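Local coordinates for protein putative marr-family transcriptional repressor (Streptomyces coelicolor, PDB 3ZPL) that binds DNA as a MarR-family winged-helix transcriptional regulator, probably acting as a repressor, at the interface of chains A and B. Sequence-based numbering; all coordinates share one arbitrary frame. Chains: chain A/B, Putative marr-family transcriptional repressor.

The interface of chains A and B. Residues chain A 137, 141-142, 153; chain B 22, 26, 29-30.
The carbonyl oxygen O of B:Glu26 meets the rim of A:Phe142, with CZ of the ring 3.7 Å away, a van der Waals approach of a polar backbone atom rather than a bond. Nitrogen and oxygen atoms lie too far apart across this patch to pair, which makes it a worked example of a dimer contact built mainly from apolar packing. The phenyl ring of A:Phe142 enters edge first: its CZ lies 3.8 Å from CB of B:Trp30, which sits in the plane of the ring, while CE1 passes CG1 of B:Val29. Within chain A, CG1 of A:Val141 lies over one face of the phenyl ring and probably limits its tilt. The indole of B:Trp30, with CG anti to the backbone N (chi1 -178°), reaches out from its helix to meet A:Val137 tip to tip. CG1 of that valine rests over the centre of the six-membered ring, 3.8 Å from its centroid, in a CH-pi contact. An alanine in place of B:Trp30 would keep the CB that meets A:Phe142 but would probably open a gap over A:Val137 and beside CG2 of A:Val141, where the indole lay. Farther along, CD2 of A:Leu153 packs 3.9 Å from CG1 of B:Val29, the two side chains crossing nearly at right angles. The patch thus joins chain A helices 120-142 and 147-164 to the start of chain B helix 24-51, with B:Leu22 in the preceding loop, and two-fold symmetry repeats it with the chains exchanged, as befits a MarR-type dimer.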
ATOM      1  N   VAL A 137      -7.172  -6.695 -11.754  1.00 67.20           N
ATOM      2  CA  VAL A 137      -6.972  -5.244 -11.772  1.00 67.40           C
ATOM      3  C   VAL A 137      -8.100  -4.516 -12.511  1.00 69.14           C
ATOM      4  O   VAL A 137      -8.448  -3.389 -12.156  1.00 70.95           O
ATOM      5  CB  VAL A 137      -5.603  -4.880 -12.380  1.00 66.67           C
ATOM      6  CG1 VAL A 137      -5.487  -3.378 -12.610  1.00 68.54           C
ATOM      7  CG2 VAL A 137      -4.489  -5.363 -11.461  1.00 63.86           C
ATOM      8  N   VAL A 141     -10.869  -2.161 -10.331  1.00 67.42           N
ATOM      9  CA  VAL A 141     -10.692  -0.741 -10.640  1.00 67.07           C
ATOM     10  C   VAL A 141     -11.393  -0.289 -11.930  1.00 69.88           C
ATOM     11  O   VAL A 141     -12.439   0.351 -11.862  1.00 72.36           O
ATOM     12  CB  VAL A 141      -9.202  -0.388 -10.722  1.00 64.68           C
ATOM     13  CG1 VAL A 141      -9.015   1.080 -11.078  1.00 64.58           C
ATOM     14  CG2 VAL A 141      -8.528  -0.709  -9.399  1.00 63.89           C
ATOM     15  N   PHE A 142     -10.835  -0.626 -13.091  1.00 69.10           N
ATOM     16  CA  PHE A 142     -11.214   0.057 -14.329  1.00 70.67           C
ATOM     17  C   PHE A 142     -12.650  -0.198 -14.774  1.00 72.44           C
ATOM     18  O   PHE A 142     -13.320   0.715 -15.272  1.00 73.71           O
ATOM     19  CB  PHE A 142     -10.214  -0.267 -15.448  1.00 71.34           C
ATOM     20  CG  PHE A 142      -8.843   0.282 -15.202  1.00 70.81           C
ATOM     21  CD1 PHE A 142      -8.558   1.613 -15.476  1.00 72.28           C
ATOM     22  CD2 PHE A 142      -7.842  -0.514 -14.662  1.00 70.12           C
ATOM     23  CE1 PHE A 142      -7.299   2.140 -15.225  1.00 70.31           C
ATOM     24  CE2 PHE A 142      -6.575   0.001 -14.420  1.00 68.62           C
ATOM     25  CZ  PHE A 142      -6.305   1.330 -14.700  1.00 68.87           C
ATOM     26  N   LEU A 153      -8.165  10.079 -11.972  1.00 64.05           N
ATOM     27  CA  LEU A 153      -7.288   9.278 -11.106  1.00 63.51           C
ATOM     28  C   LEU A 153      -5.811   9.445 -11.455  1.00 63.18           C
ATOM     29  O   LEU A 153      -4.983   9.687 -10.576  1.00 62.20           O
ATOM     30  CB  LEU A 153      -7.643   7.797 -11.238  1.00 63.70           C
ATOM     31  CG  LEU A 153      -6.841   6.750 -10.460  1.00 62.92           C
ATOM     32  CD1 LEU A 153      -6.747   7.109  -8.997  1.00 61.72           C
ATOM     33  CD2 LEU A 153      -7.446   5.362 -10.612  1.00 63.41           C
TER
ATOM     34  N   LEU B  22      -4.572  -4.203 -21.112  1.00 66.52           N
ATOM     35  CA  LEU B  22      -4.711  -2.783 -20.745  1.00 64.12           C
ATOM     36  C   LEU B  22      -4.225  -1.855 -21.856  1.00 62.27           C
ATOM     37  O   LEU B  22      -3.134  -2.032 -22.354  1.00 60.77           O
ATOM     38  CB  LEU B  22      -3.908  -2.488 -19.478  1.00 62.84           C
ATOM     39  CG  LEU B  22      -4.682  -2.329 -18.178  1.00 63.32           C
ATOM     40  CD1 LEU B  22      -5.592  -3.527 -17.924  1.00 67.73           C
ATOM     41  CD2 LEU B  22      -3.698  -2.139 -17.045  1.00 61.10           C
ATOM     42  N   GLU B  26      -4.617   3.454 -20.038  1.00 69.24           N
ATOM     43  CA  GLU B  26      -4.906   2.794 -18.756  1.00 67.71           C
ATOM     44  C   GLU B  26      -3.629   2.430 -18.006  1.00 66.73           C
ATOM     45  O   GLU B  26      -3.536   2.657 -16.807  1.00 68.39           O
ATOM     46  CB  GLU B  26      -5.736   1.533 -18.990  1.00 68.02           C
ATOM     47  CG  GLU B  26      -7.167   1.801 -19.446  1.00 72.30           C
ATOM     48  CD  GLU B  26      -7.908   0.542 -19.900  1.00 73.38           C
ATOM     49  OE1 GLU B  26      -7.277  -0.323 -20.532  1.00 73.67           O
ATOM     50  OE2 GLU B  26      -9.116   0.404 -19.594  1.00 74.16           O
ATOM     51  N   VAL B  29      -2.305   5.375 -16.183  1.00 70.30           N
ATOM     52  CA  VAL B  29      -3.089   5.662 -14.983  1.00 70.33           C
ATOM     53  C   VAL B  29      -2.685   4.706 -13.858  1.00 69.71           C
ATOM     54  O   VAL B  29      -2.304   5.133 -12.765  1.00 71.35           O
ATOM     55  CB  VAL B  29      -4.605   5.528 -15.264  1.00 70.04           C
ATOM     56  CG1 VAL B  29      -5.405   5.548 -13.971  1.00 71.01           C
ATOM     57  CG2 VAL B  29      -5.072   6.636 -16.191  1.00 71.51           C
ATOM     58  N   TRP B  30      -2.763   3.411 -14.146  1.00 66.48           N
ATOM     59  CA  TRP B  30      -2.431   2.375 -13.175  1.00 64.97           C
ATOM     60  C   TRP B  30      -1.014   2.514 -12.655  1.00 65.05           C
ATOM     61  O   TRP B  30      -0.780   2.451 -11.457  1.00 67.55           O
ATOM     62  CB  TRP B  30      -2.611   1.008 -13.819  1.00 63.98           C
ATOM     63  CG  TRP B  30      -2.345  -0.142 -12.925  1.00 64.51           C
ATOM     64  CD1 TRP B  30      -1.427  -1.146 -13.122  1.00 64.85           C
ATOM     65  CD2 TRP B  30      -3.008  -0.438 -11.695  1.00 64.89           C
ATOM     66  NE1 TRP B  30      -1.485  -2.044 -12.081  1.00 66.14           N
ATOM     67  CE2 TRP B  30      -2.448  -1.635 -11.193  1.00 65.61           C
ATOM     68  CE3 TRP B  30      -4.027   0.181 -10.973  1.00 65.71           C
ATOM     69  CZ2 TRP B  30      -2.874  -2.217  -9.992  1.00 65.60           C
ATOM     70  CZ3 TRP B  30      -4.450  -0.405  -9.782  1.00 67.26           C
ATOM     71  CH2 TRP B  30      -3.866  -1.589  -9.305  1.00 66.69           C
TER